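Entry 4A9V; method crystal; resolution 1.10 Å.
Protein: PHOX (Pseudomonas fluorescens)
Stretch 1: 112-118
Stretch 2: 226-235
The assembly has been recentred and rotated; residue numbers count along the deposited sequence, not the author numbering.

Stretch 1, residues 112-118: KALACEG
Stretch 2 (226-235) NWHPFDPRFD

Residues 226-235 pack through their side chains against the end of a helix that enters the 112-118 stretch from earlier in the chain. No hydrogen bond crosses between the two, and the 263 Å² buried, both sides summed, is largely apolar. Lys-112 to Leu-114 are helical (phi/psi near -65/-40); Cys-116 N bonds Ala-113 O (3.0 Å) and Glu-117 N bonds Leu-114 O (3.2 Å). Glu-117 is extended (-105/162), and Gly-118 adopts 121/-130, angles at which a CB would jam against the preceding carbonyl O.

Stretch 2 opens with Asn-226 in a left-handed conformation (58/52; chi1 m), out of reach of the helix. Trp-227 (-86/-35) supplies the main contact. Trp-227 CA lies 8.6 Å from Ala-113 CA, the closest pair of CA atoms between the stretches, and the Trp-227 CA-to-CB bond points toward the helix. With chi1 m (-66°) and chi2 -10°, the indole reaches along three residues. Ala-113 CB sits 3.5 Å from Trp-227 NE1, its small methyl allowing the ring close to the helix backbone. Leu-114 (chi1 m, -81°; chi2 t, 156°) covers one face: its CG stands 4.0 Å from the centroid of the six-membered ring, 16° off the normal, in a CH-pi contact, while its CD2 approaches Trp-227 CZ3 to 3.3 Å. At the ring edge, near its plane, Glu-117 OE2 is 3.6 Å from Trp-227 CZ2; Glu-117 is m, t, with chi3 12°, and its OE1 is hydrogen-bonded elsewhere in the structure.

His-228 (-60/-23; chi1 p) and Pro-229 (-71/-15) continue the helical conformation without touching stretch 1. Phe-230 (-123/-22; chi1 m) also stays clear. The turn closes on Trp-227 O, which accepts from Phe-230 N (3.0 Å) and Asp-231 N (2.9 Å).

Asp-231 (-126/104; chi1 t) directs CB toward the helix, with OD2 4.1 Å from Leu-114 CD1. Its OD1 accepts from Arg-233 N (3.0 Å, 157°), tying the carboxylate to the 3-10 segment 232-234. Pro-232 (-68/-9), an exposed residue, begins that segment. Arg-233 (-58/-28; t, t, p, chi4 107°) brings NH2 to 4.4 Å from Leu-114 CD1, a loose contact; its NH1 and NH2 are both hydrogen-bonded elsewhere in the structure.

Phe-234 (-99/4; chi1 m, chi2 -78°) adds a second aromatic contact to Leu-114: its CE2 lies 3.8 Å from Leu-114 CD1, so the leucine bridges two aromatic side chains. Phe-234 N bonds Asp-231 O (3.1 Å). Asp-235 (-93/106; chi1 t) follows the segment and lies out of reach of stretch 1, its N bonded to Pro-232 O (3.0 Å).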

# COMPACT_ATOMS: atom_id res chain seq x y z
N LYS A 112 -11.57 19.82 -0.94
CA LYS A 112 -11.89 18.92 -2.04
C LYS A 112 -10.78 17.89 -2.27
O LYS A 112 -11.06 16.72 -2.52
CB LYS A 112 -12.12 19.75 -3.31
CG LYS A 112 -12.50 18.96 -4.54
CD LYS A 112 -12.97 19.90 -5.64
CE LYS A 112 -12.96 19.22 -6.99
NZ LYS A 112 -13.50 20.10 -8.06
N ALA A 113 -9.52 18.30 -2.14
CA ALA A 113 -8.39 17.36 -2.22
C ALA A 113 -8.43 16.36 -1.07
O ALA A 113 -8.27 15.16 -1.29
CB ALA A 113 -7.07 18.12 -2.25
N LEU A 114 -8.65 16.84 0.14
CA LEU A 114 -8.74 15.94 1.29
C LEU A 114 -9.90 14.96 1.14
O LEU A 114 -9.81 13.79 1.55
CB LEU A 114 -8.89 16.76 2.57
CG LEU A 114 -7.57 17.31 3.12
CD1 LEU A 114 -7.81 18.53 3.99
CD2 LEU A 114 -6.82 16.25 3.90
N ALA A 115 -10.97 15.40 0.49
CA ALA A 115 -12.14 14.57 0.25
C ALA A 115 -11.83 13.40 -0.68
O ALA A 115 -12.52 12.38 -0.65
CB ALA A 115 -13.26 15.41 -0.34
N CYS A 116 -10.86 13.58 -1.56
CA CYS A 116 -10.46 12.55 -2.51
C CYS A 116 -9.75 11.37 -1.86
O CYS A 116 -9.57 10.35 -2.52
CB CYS A 116 -9.52 13.13 -3.55
SG CYS A 116 -10.27 14.19 -4.80
N GLU A 117 -9.15 11.60 -0.69
CA GLU A 117 -8.26 10.62 -0.07
C GLU A 117 -8.96 9.93 1.08
O GLU A 117 -9.98 10.41 1.58
CB GLU A 117 -6.99 11.32 0.40
CG GLU A 117 -6.32 12.10 -0.72
CD GLU A 117 -4.96 12.68 -0.41
OE1 GLU A 117 -4.34 12.33 0.61
OE2 GLU A 117 -4.52 13.53 -1.21
N GLY A 118 -8.42 8.79 1.48
CA GLY A 118 -8.98 8.02 2.59
C GLY A 118 -9.35 6.63 2.13
O GLY A 118 -8.53 5.93 1.52
N ASN A 226 0.63 21.70 -1.17
CA ASN A 226 0.24 23.08 -0.98
C ASN A 226 -1.20 23.21 -0.47
O ASN A 226 -2.00 24.03 -0.94
CB ASN A 226 0.49 23.87 -2.26
CG ASN A 226 1.97 23.92 -2.61
OD1 ASN A 226 2.82 23.99 -1.73
ND2 ASN A 226 2.29 23.74 -3.89
N TRP A 227 -1.46 22.48 0.61
CA TRP A 227 -2.65 22.67 1.42
C TRP A 227 -2.46 23.73 2.48
O TRP A 227 -3.39 24.46 2.81
CB TRP A 227 -3.03 21.37 2.11
CG TRP A 227 -3.46 20.28 1.16
CD1 TRP A 227 -3.73 20.39 -0.20
CD2 TRP A 227 -3.72 18.89 1.51
NE1 TRP A 227 -4.15 19.19 -0.70
CE2 TRP A 227 -4.09 18.23 0.26
CE3 TRP A 227 -3.54 18.13 2.64
CZ2 TRP A 227 -4.33 16.87 0.20
CZ3 TRP A 227 -3.79 16.77 2.58
CH2 TRP A 227 -4.17 16.15 1.39
N HIS A 228 -1.25 23.81 3.03
CA HIS A 228 -0.98 24.68 4.18
C HIS A 228 -1.24 26.16 3.99
O HIS A 228 -1.53 26.84 4.96
CB HIS A 228 0.43 24.44 4.70
CG HIS A 228 1.52 24.78 3.70
ND1 HIS A 228 1.91 23.93 2.73
CD2 HIS A 228 2.29 25.93 3.56
CE1 HIS A 228 2.85 24.52 1.97
NE2 HIS A 228 3.08 25.75 2.48
N PRO A 229 -1.23 26.67 2.74
CA PRO A 229 -1.55 28.10 2.61
C PRO A 229 -3.02 28.41 2.87
O PRO A 229 -3.37 29.57 3.12
CB PRO A 229 -1.18 28.41 1.15
CG PRO A 229 -0.17 27.38 0.80
CD PRO A 229 -0.63 26.15 1.50
N PHE A 230 -3.87 27.39 2.87
CA PHE A 230 -5.31 27.60 3.01
C PHE A 230 -5.92 26.85 4.19
O PHE A 230 -7.03 27.18 4.61
CB PHE A 230 -6.03 27.23 1.71
CG PHE A 230 -5.59 28.04 0.53
CD1 PHE A 230 -6.00 29.35 0.39
CD2 PHE A 230 -4.68 27.53 -0.38
CE1 PHE A 230 -5.52 30.14 -0.64
CE2 PHE A 230 -4.22 28.29 -1.43
CZ PHE A 230 -4.63 29.60 -1.55
N ASP A 231 -5.26 25.79 4.64
CA ASP A 231 -5.72 25.02 5.81
C ASP A 231 -4.60 24.94 6.84
O ASP A 231 -3.61 24.24 6.63
CB ASP A 231 -6.19 23.63 5.40
CG ASP A 231 -6.82 22.87 6.55
OD1 ASP A 231 -6.55 23.23 7.72
OD2 ASP A 231 -7.52 21.86 6.30
N PRO A 232 -4.70 25.73 7.92
CA PRO A 232 -3.57 25.84 8.84
C PRO A 232 -3.27 24.57 9.63
O PRO A 232 -2.22 24.48 10.25
CB PRO A 232 -3.99 26.96 9.79
CG PRO A 232 -5.47 27.05 9.67
CD PRO A 232 -5.79 26.65 8.26
N ARG A 233 -4.15 23.57 9.55
CA ARG A 233 -3.87 22.28 10.17
C ARG A 233 -2.56 21.68 9.62
O ARG A 233 -1.89 20.93 10.31
CB ARG A 233 -5.04 21.33 9.94
CG ARG A 233 -4.90 19.99 10.66
CD ARG A 233 -6.23 19.27 10.81
NE ARG A 233 -6.78 18.82 9.53
CZ ARG A 233 -6.80 17.55 9.14
NH1 ARG A 233 -5.96 16.67 9.67
NH2 ARG A 233 -7.63 17.17 8.18
N PHE A 234 -2.24 22.03 8.39
CA PHE A 234 -1.08 21.50 7.68
C PHE A 234 0.13 22.44 7.71
O PHE A 234 1.16 22.15 7.09
CB PHE A 234 -1.48 21.17 6.24
CG PHE A 234 -2.50 20.07 6.15
CD1 PHE A 234 -2.13 18.75 6.30
CD2 PHE A 234 -3.85 20.37 6.15
CE1 PHE A 234 -3.08 17.75 6.40
CE2 PHE A 234 -4.81 19.37 6.25
CZ PHE A 234 -4.42 18.06 6.39
N ASP A 235 -0.01 23.56 8.42
CA ASP A 235 1.06 24.55 8.57
C ASP A 235 1.86 24.27 9.83
O ASP A 235 1.38 24.48 10.95
CB ASP A 235 0.44 25.95 8.63
CG ASP A 235 1.47 27.05 8.74
OD1 ASP A 235 2.69 26.76 8.84
OD2 ASP A 235 1.06 28.23 8.69